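Local coordinates for rhamnose ABC transporter, periplasmic rhamnose-binding protein (Kribbella flavida, PDB 4KVF) that probably binds a sugar such as rhamnose outside the membrane and hands it to an ABC transporter, at residues Y44-L49 with Y72-P77; T54-G59 with N280-G285; D121-T126 with A294-Q299. One frame throughout, in Å; residues are numbered along the deposited sequence.

Contact 1: Y44-L49 with Y72-P77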
loop_
_atom_site.group_PDB
_atom_site.type_symbol
_atom_site.label_atom_id
_atom_site.label_comp_id
_atom_site.label_asym_id
_atom_site.label_seq_id
_atom_site.Cartn_x
_atom_site.Cartn_y
_atom_site.Cartn_z
ATOM N N TYR A 44 -8.193 -8.870 13.207
ATOM C CA TYR A 44 -7.845 -7.755 12.330
ATOM C C TYR A 44 -8.639 -6.507 12.697
ATOM O O TYR A 44 -9.860 -6.560 12.889
ATOM C CB TYR A 44 -8.128 -8.114 10.875
ATOM C CG TYR A 44 -7.073 -9.012 10.300
ATOM C CD1 TYR A 44 -7.012 -10.352 10.655
ATOM C CD2 TYR A 44 -6.113 -8.515 9.435
ATOM C CE1 TYR A 44 -6.025 -11.183 10.156
ATOM C CE2 TYR A 44 -5.123 -9.336 8.935
ATOM C CZ TYR A 44 -5.086 -10.668 9.296
ATOM O OH TYR A 44 -4.098 -11.478 8.781
ATOM N N LEU A 45 -7.928 -5.386 12.781
ATOM C CA LEU A 45 -8.522 -4.079 13.079
ATOM C C LEU A 45 -8.031 -3.095 12.031
ATOM O O LEU A 45 -7.008 -2.411 12.228
ATOM C CB LEU A 45 -8.108 -3.595 14.480
ATOM C CG LEU A 45 -8.529 -2.189 14.945
ATOM C CD1 LEU A 45 -10.003 -1.933 14.690
ATOM C CD2 LEU A 45 -8.215 -2.030 16.432
ATOM N N PRO A 46 -8.761 -3.011 10.916
ATOM C CA PRO A 46 -8.415 -2.048 9.868
ATOM C C PRO A 46 -8.798 -0.632 10.299
ATOM O O PRO A 46 -9.380 -0.455 11.370
ATOM C CB PRO A 46 -9.266 -2.511 8.691
ATOM C CG PRO A 46 -10.506 -3.069 9.343
ATOM C CD PRO A 46 -10.035 -3.707 10.636
ATOM N N LYS A 47 -8.466 0.362 9.482
ATOM C CA LYS A 47 -8.854 1.740 9.775
ATOM C C LYS A 47 -10.371 1.930 9.743
ATOM O O LYS A 47 -10.936 2.595 10.609
ATOM C CB LYS A 47 -8.174 2.706 8.805
ATOM C CG LYS A 47 -6.660 2.649 8.893
ATOM C CD LYS A 47 -6.014 3.819 8.179
ATOM C CE LYS A 47 -4.627 4.072 8.733
ATOM N NZ LYS A 47 -3.910 5.109 7.937
ATOM N N GLN A 48 -11.020 1.349 8.736
ATOM C CA GLN A 48 -12.477 1.389 8.625
ATOM C C GLN A 48 -13.021 0.094 8.036
ATOM O O GLN A 48 -12.517 -0.393 7.023
ATOM C CB GLN A 48 -12.936 2.572 7.764
ATOM C CG GLN A 48 -12.912 3.924 8.463
ATOM C CD GLN A 48 -13.820 4.953 7.797
ATOM O OE1 GLN A 48 -14.832 4.603 7.187
ATOM N NE2 GLN A 48 -13.459 6.229 7.916
ATOM N N LEU A 49 -14.050 -0.459 8.673
ATOM C CA LEU A 49 -14.737 -1.632 8.141
ATOM C C LEU A 49 -15.610 -1.245 6.951
ATOM O O LEU A 49 -15.999 -0.084 6.808
ATOM C CB LEU A 49 -15.612 -2.283 9.217
ATOM C CG LEU A 49 -14.899 -3.072 10.314
ATOM C CD1 LEU A 49 -15.893 -3.773 11.245
ATOM C CD2 LEU A 49 -13.979 -4.069 9.658
ATOM N N TYR A 72 -10.103 -16.700 12.842
ATOM C CA TYR A 72 -10.079 -15.320 12.331
ATOM C C TYR A 72 -11.180 -14.451 12.953
ATOM O O TYR A 72 -12.321 -14.884 13.077
ATOM C CB TYR A 72 -10.220 -15.352 10.807
ATOM C CG TYR A 72 -10.523 -14.032 10.129
ATOM C CD1 TYR A 72 -9.504 -13.154 9.787
ATOM C CD2 TYR A 72 -11.826 -13.696 9.774
ATOM C CE1 TYR A 72 -9.776 -11.958 9.139
ATOM C CE2 TYR A 72 -12.107 -12.505 9.124
ATOM C CZ TYR A 72 -11.080 -11.643 8.809
ATOM O OH TYR A 72 -11.370 -10.463 8.169
ATOM N N LYS A 73 -10.827 -13.229 13.343
ATOM C CA LYS A 73 -11.813 -12.268 13.819
ATOM C C LYS A 73 -11.579 -10.904 13.160
ATOM O O LYS A 73 -10.436 -10.495 12.946
ATOM C CB LYS A 73 -11.744 -12.155 15.341
ATOM C CG LYS A 73 -12.606 -11.060 15.931
ATOM C CD LYS A 73 -12.638 -11.174 17.448
ATOM C CE LYS A 73 -13.951 -11.764 17.942
ATOM N NZ LYS A 73 -15.019 -10.733 18.126
ATOM N N LEU A 74 -12.669 -10.224 12.819
ATOM C CA LEU A 74 -12.605 -8.884 12.247
ATOM C C LEU A 74 -13.418 -7.958 13.136
ATOM O O LEU A 74 -14.587 -8.233 13.426
ATOM C CB LEU A 74 -13.190 -8.880 10.826
ATOM C CG LEU A 74 -13.260 -7.556 10.045
ATOM C CD1 LEU A 74 -11.860 -6.996 9.766
ATOM C CD2 LEU A 74 -14.037 -7.705 8.736
ATOM N N VAL A 75 -12.794 -6.870 13.585
ATOM C CA VAL A 75 -13.493 -5.835 14.340
ATOM C C VAL A 75 -13.103 -4.471 13.775
ATOM O O VAL A 75 -12.123 -4.356 13.042
ATOM C CB VAL A 75 -13.143 -5.861 15.857
ATOM C CG1 VAL A 75 -13.463 -7.231 16.490
ATOM C CG2 VAL A 75 -11.689 -5.496 16.077
ATOM N N GLY A 76 -13.860 -3.440 14.129
ATOM C CA GLY A 76 -13.494 -2.090 13.739
ATOM C C GLY A 76 -14.655 -1.126 13.617
ATOM O O GLY A 76 -15.821 -1.534 13.560
ATOM N N PRO A 77 -14.339 0.176 13.587
ATOM C CA PRO A 77 -15.362 1.223 13.507
ATOM C C PRO A 77 -15.925 1.238 12.099
ATOM O O PRO A 77 -15.243 0.785 11.185
ATOM C CB PRO A 77 -14.564 2.504 13.777
ATOM C CG PRO A 77 -13.212 2.203 13.216
ATOM C CD PRO A 77 -12.970 0.722 13.501
#
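Y44 and L74 form a parallel beta bridge at the C-terminal ends of two neighbouring strands. The strands belong to the beta-alpha-beta unit 41-45, 52-67, 71-74, at one border of the six-stranded sheet of a periplasmic-binding-protein fold. Two backbone bonds hold Y44: its N donates to K73 O, and its O accepts from V75 N at 3.0 Å, nearly straight (176°). Beyond the strands the chains stay together, and L49 N donates to P77 O at 3.0 Å. Helix 52-67 lies over the face that carries L74. There L49 CD2 meets L74 CG at 3.6 Å, the two side chains sliding past each other in opposite directions. L45 CD1 goes to G76 CA and to the CD of P77. G76 has backbone angles that suit glycine, and L49 CD1 comes to 3.2 Å from G76 O. P46 CD touches L74 CD1 and V75 O. The Y44 and Y72 rings meet obliquely, their planes 44° apart. Y44 OH bonds outside the pair, to G285 O. The ring contact is made by Y44 CD1, which lies 3.5 Å from Y72 CE1.

Contact 2: T54-G59 with N280-G285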
loop_
_atom_site.group_PDB
_atom_site.type_symbol
_atom_site.label_atom_id
_atom_site.label_comp_id
_atom_site.label_asym_id
_atom_site.label_seq_id
_atom_site.Cartn_x
_atom_site.Cartn_y
_atom_site.Cartn_z
ATOM N N THR A 54 -10.668 -2.417 1.905
ATOM C CA THR A 54 -10.437 -3.035 3.210
ATOM C C THR A 54 -10.932 -4.484 3.262
ATOM O O THR A 54 -10.283 -5.353 3.853
ATOM C CB THR A 54 -11.100 -2.229 4.337
ATOM O OG1 THR A 54 -10.430 -0.972 4.475
ATOM C CG2 THR A 54 -11.020 -2.990 5.648
ATOM N N ASP A 55 -12.075 -4.741 2.634
ATOM C CA ASP A 55 -12.627 -6.091 2.561
ATOM C C ASP A 55 -11.655 -7.078 1.908
ATOM O O ASP A 55 -11.477 -8.194 2.399
ATOM C CB ASP A 55 -13.965 -6.096 1.817
ATOM C CG ASP A 55 -15.099 -5.511 2.643
ATOM O OD1 ASP A 55 -14.879 -5.193 3.834
ATOM O OD2 ASP A 55 -16.215 -5.386 2.095
ATOM N N VAL A 56 -11.029 -6.663 0.808
ATOM C CA VAL A 56 -10.061 -7.504 0.112
ATOM C C VAL A 56 -8.840 -7.712 0.993
ATOM O O VAL A 56 -8.262 -8.802 1.038
ATOM C CB VAL A 56 -9.615 -6.879 -1.228
ATOM C CG1 VAL A 56 -8.563 -7.751 -1.906
ATOM C CG2 VAL A 56 -10.812 -6.669 -2.147
ATOM N N GLU A 57 -8.474 -6.653 1.709
ATOM C CA GLU A 57 -7.304 -6.645 2.583
ATOM C C GLU A 57 -7.435 -7.645 3.725
ATOM O O GLU A 57 -6.604 -8.541 3.878
ATOM C CB GLU A 57 -7.110 -5.236 3.141
ATOM C CG GLU A 57 -5.886 -5.038 3.996
ATOM C CD GLU A 57 -5.536 -3.562 4.113
ATOM O OE1 GLU A 57 -6.365 -2.785 4.642
ATOM O OE2 GLU A 57 -4.440 -3.177 3.655
ATOM N N VAL A 58 -8.480 -7.503 4.533
ATOM C CA VAL A 58 -8.647 -8.417 5.659
ATOM C C VAL A 58 -9.056 -9.813 5.198
ATOM O O VAL A 58 -8.845 -10.797 5.915
ATOM C CB VAL A 58 -9.637 -7.878 6.714
ATOM C CG1 VAL A 58 -9.073 -6.614 7.345
ATOM C CG2 VAL A 58 -11.020 -7.639 6.096
ATOM N N GLY A 59 -9.635 -9.888 4.001
ATOM C CA GLY A 59 -10.043 -11.149 3.408
ATOM C C GLY A 59 -8.843 -12.031 3.124
ATOM O O GLY A 59 -8.931 -13.259 3.155
ATOM N N ASN A 280 -1.350 -5.525 -3.929
ATOM C CA ASN A 280 -2.508 -6.389 -3.721
ATOM C C ASN A 280 -2.845 -6.397 -2.236
ATOM O O ASN A 280 -2.118 -6.989 -1.437
ATOM C CB ASN A 280 -2.229 -7.807 -4.235
ATOM C CG ASN A 280 -3.409 -8.742 -4.046
ATOM O OD1 ASN A 280 -4.467 -8.347 -3.536
ATOM N ND2 ASN A 280 -3.245 -9.990 -4.485
ATOM N N PRO A 281 -3.946 -5.724 -1.852
ATOM C CA PRO A 281 -4.226 -5.566 -0.422
ATOM C C PRO A 281 -4.431 -6.904 0.251
ATOM O O PRO A 281 -4.132 -7.030 1.434
ATOM C CB PRO A 281 -5.546 -4.776 -0.401
ATOM C CG PRO A 281 -5.625 -4.137 -1.743
ATOM C CD PRO A 281 -4.992 -5.112 -2.684
ATOM N N ALA A 282 -4.947 -7.885 -0.485
ATOM C CA ALA A 282 -5.143 -9.213 0.087
ATOM C C ALA A 282 -3.823 -9.794 0.586
ATOM O O ALA A 282 -3.776 -10.481 1.609
ATOM C CB ALA A 282 -5.816 -10.155 -0.919
ATOM N N ASP A 283 -2.739 -9.508 -0.126
ATOM C CA ASP A 283 -1.435 -10.025 0.286
ATOM C C ASP A 283 -0.947 -9.363 1.565
ATOM O O ASP A 283 -0.164 -9.951 2.311
ATOM C CB ASP A 283 -0.378 -9.843 -0.813
ATOM C CG ASP A 283 -0.627 -10.725 -2.022
ATOM O OD1 ASP A 283 -1.340 -11.746 -1.897
ATOM O OD2 ASP A 283 -0.088 -10.405 -3.107
ATOM N N ILE A 284 -1.378 -8.126 1.805
ATOM C CA ILE A 284 -1.002 -7.445 3.042
ATOM C C ILE A 284 -1.584 -8.194 4.251
ATOM O O ILE A 284 -0.879 -8.497 5.217
ATOM C CB ILE A 284 -1.502 -5.983 3.059
ATOM C CG1 ILE A 284 -0.969 -5.217 1.844
ATOM C CG2 ILE A 284 -1.063 -5.281 4.347
ATOM C CD1 ILE A 284 -1.559 -3.819 1.731
ATOM N N GLY A 285 -2.870 -8.508 4.181
ATOM C CA GLY A 285 -3.531 -9.212 5.264
ATOM C C GLY A 285 -3.007 -10.625 5.413
ATOM O O GLY A 285 -2.850 -11.141 6.521
#
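V56 meets the start of helix 281-296 with one methyl, CG1. This methyl, anti to the backbone N (chi1 178°), lies 3.8 Å from A282 CB. P281 CB is a more distant neighbour of V56 CG1. The next residue, E57, presents its aliphatic part to the proline. E57 CB sits 3.9 Å from P281 CB. E57 CG is anti to the backbone N (chi1 -176°), which sets it beside P281 O. The extended rest of the chain carries the carboxylate to I284, where E57 OE2 is 3.5 Å from I284 CD1. The two side chains cross obliquely. E57 OE2 also lies close to D128 OD2, a like-charge pair that could favour a proton on one of the groups.

The contact packs helix 52-67 against the N-terminal turn of helix 281-296, two helices of a periplasmic-binding-protein fold. The short segments diverge by 39° and their axes come within 6.3 Å. Small residues allow this closeness. G285, with no side chain, lets its CA approach E57 O as a CA-H...O contact. Two more such contacts join the backbones: A282 CA to V56 O at 3.3 Å, and E57 CA to P281 O. No conventional hydrogen bond crosses between the segments. N280 is the N-cap of its helix. N280 OD1 accepts from A282 N at 3.1 Å, with the donor well above the carbonyl plane. F342 touches both V56 and P281.

Contact 3: D121-T126 with A294-Q299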
loop_
_atom_site.group_PDB
_atom_site.type_symbol
_atom_site.label_atom_id
_atom_site.label_comp_id
_atom_site.label_asym_id
_atom_site.label_seq_id
_atom_site.Cartn_x
_atom_site.Cartn_y
_atom_site.Cartn_z
ATOM N N ASP A 121 1.381 -11.135 26.309
ATOM C CA ASP A 121 1.963 -12.072 25.330
ATOM C C ASP A 121 1.162 -12.159 24.036
ATOM O O ASP A 121 1.272 -13.125 23.272
ATOM C CB ASP A 121 2.211 -13.469 25.926
ATOM C CG ASP A 121 3.224 -14.281 25.118
ATOM O OD1 ASP A 121 4.270 -13.719 24.724
ATOM O OD2 ASP A 121 2.965 -15.476 24.856
ATOM N N ILE A 122 0.371 -11.128 23.775
ATOM C CA ILE A 122 -0.300 -11.017 22.499
ATOM C C ILE A 122 0.696 -10.375 21.539
ATOM O O ILE A 122 1.316 -9.372 21.878
ATOM C CB ILE A 122 -1.549 -10.114 22.610
ATOM C CG1 ILE A 122 -2.543 -10.709 23.598
ATOM C CG2 ILE A 122 -2.206 -9.938 21.239
ATOM C CD1 ILE A 122 -3.775 -9.834 23.862
ATOM N N LYS A 123 0.874 -10.957 20.355
ATOM C CA LYS A 123 1.740 -10.329 19.351
ATOM C C LYS A 123 1.001 -9.265 18.552
ATOM O O LYS A 123 -0.155 -9.439 18.162
ATOM C CB LYS A 123 2.353 -11.389 18.422
ATOM C CG LYS A 123 3.123 -12.479 19.166
ATOM C CD LYS A 123 4.254 -11.904 20.014
ATOM C CE LYS A 123 4.691 -12.889 21.081
ATOM N NZ LYS A 123 5.803 -12.342 21.907
ATOM N N VAL A 124 1.679 -8.152 18.299
ATOM C CA VAL A 124 1.055 -7.036 17.613
ATOM C C VAL A 124 1.771 -6.752 16.298
ATOM O O VAL A 124 2.964 -6.474 16.275
ATOM C CB VAL A 124 1.062 -5.770 18.490
ATOM C CG1 VAL A 124 0.565 -4.573 17.697
ATOM C CG2 VAL A 124 0.200 -5.984 19.723
ATOM N N VAL A 125 1.024 -6.867 15.213
ATOM C CA VAL A 125 1.524 -6.590 13.877
ATOM C C VAL A 125 0.715 -5.436 13.283
ATOM O O VAL A 125 -0.505 -5.520 13.103
ATOM C CB VAL A 125 1.351 -7.821 12.973
ATOM C CG1 VAL A 125 1.770 -7.497 11.549
ATOM C CG2 VAL A 125 2.155 -8.987 13.522
ATOM N N THR A 126 1.388 -4.341 12.982
ATOM C CA THR A 126 0.702 -3.254 12.322
ATOM C C THR A 126 0.730 -3.476 10.812
ATOM O O THR A 126 1.539 -4.251 10.297
ATOM C CB THR A 126 1.343 -1.908 12.667
ATOM O OG1 THR A 126 2.758 -2.019 12.492
ATOM C CG2 THR A 126 1.079 -1.561 14.123
ATOM N N ALA A 294 4.204 -16.416 13.090
ATOM C CA ALA A 294 5.619 -16.696 13.279
ATOM C C ALA A 294 6.087 -16.114 14.588
ATOM O O ALA A 294 6.861 -16.741 15.297
ATOM C CB ALA A 294 6.461 -16.135 12.127
ATOM N N LEU A 295 5.613 -14.913 14.910
ATOM C CA LEU A 295 5.975 -14.282 16.186
ATOM C C LEU A 295 5.460 -15.095 17.374
ATOM O O LEU A 295 6.198 -15.376 18.325
ATOM C CB LEU A 295 5.425 -12.853 16.249
ATOM C CG LEU A 295 6.200 -11.853 15.383
ATOM C CD1 LEU A 295 5.341 -10.639 15.117
ATOM C CD2 LEU A 295 7.491 -11.441 16.083
ATOM N N LYS A 296 4.191 -15.466 17.310
ATOM C CA LYS A 296 3.542 -16.193 18.412
ATOM C C LYS A 296 4.098 -17.601 18.588
ATOM O O LYS A 296 4.106 -18.139 19.699
ATOM C CB LYS A 296 2.022 -16.230 18.200
ATOM C CG LYS A 296 1.216 -16.768 19.378
ATOM C CD LYS A 296 1.404 -15.910 20.620
ATOM C CE LYS A 296 0.632 -16.484 21.804
ATOM N NZ LYS A 296 1.030 -15.832 23.084
ATOM N N SER A 297 4.571 -18.190 17.497
ATOM C CA SER A 297 5.138 -19.539 17.528
ATOM C C SER A 297 6.623 -19.551 17.880
ATOM O O SER A 297 7.239 -20.615 17.995
ATOM C CB SER A 297 4.907 -20.230 16.179
ATOM O OG SER A 297 3.538 -20.117 15.803
ATOM N N GLY A 298 7.205 -18.373 18.053
ATOM C CA GLY A 298 8.606 -18.276 18.415
ATOM C C GLY A 298 9.604 -18.386 17.273
ATOM O O GLY A 298 10.805 -18.493 17.516
ATOM N N GLN A 299 9.131 -18.360 16.028
ATOM C CA GLN A 299 10.039 -18.460 14.881
ATOM C C GLN A 299 10.855 -17.185 14.643
ATOM O O GLN A 299 11.997 -17.239 14.166
ATOM C CB GLN A 299 9.265 -18.791 13.606
ATOM C CG GLN A 299 8.621 -20.151 13.583
ATOM C CD GLN A 299 7.888 -20.402 12.282
ATOM O OE1 GLN A 299 7.590 -19.466 11.535
ATOM N NE2 GLN A 299 7.602 -21.669 11.996
#
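K296 NZ grips D121 with two bonds. It makes a salt bridge to D121 OD2 at 2.6 Å and a hydrogen bond to D121 O at 2.7 Å. The carboxylate oxygen is met from above its plane, about 60° out of it. The carbonyl is met at a C=O...N angle of 144°. The contact joins the C-terminal end of helix 281-296 to the entry of strand 123-127, a strand inside the parallel sheet of a periplasmic-binding-protein fold. Schellman motifs lie on both sides. D121, with positive phi, is the C-prime residue that ends helix 111-119. G298 follows helix 281-296 with positive phi, and G298 N bonds back to L295 O.

D121 has a second basic partner. K123 NZ reaches D121 OD1, weakly, at 3.5 Å. The carboxylate thus lies in a small network with two lysines, K123 NZ and K296 NZ being 6.0 Å apart. Its negative charge probably eases their mutual repulsion. K296 also packs on D98, in the loop before strand 99-102.

Below the charged ends the chains pack through their aliphatic parts. K123 CG is anti to the carbonyl carbon (chi1 -56°) and lies against the backbone of the helix end. K123 CG is 3.7 Å from K296 N, and it also touches L295 CB. Further along the strand the contact becomes purely apolar and buried. There L295 CD1 meets V125 CG2 at 3.9 Å.

Overall arrangement
From the N terminus, contact 1 closes first. It brings strands 41-45 and 71-74 together across the crossover connection through helix 52-67. Contact 2 starts from that helix, inside this connection, and closes 221 residues later at the start of helix 281-296. Contacts 1 and 2 therefore cross, and they touch in space. Contact 3 opens after contact 1 has closed, so those two are in series, though both reach the same sheet. It opens inside contact 2 and closes beyond it, at the far end of helix 281-296, so contacts 2 and 3 also cross. Both long closures bring helix 281-296 back to the N-terminal part of the fold, at its two ends.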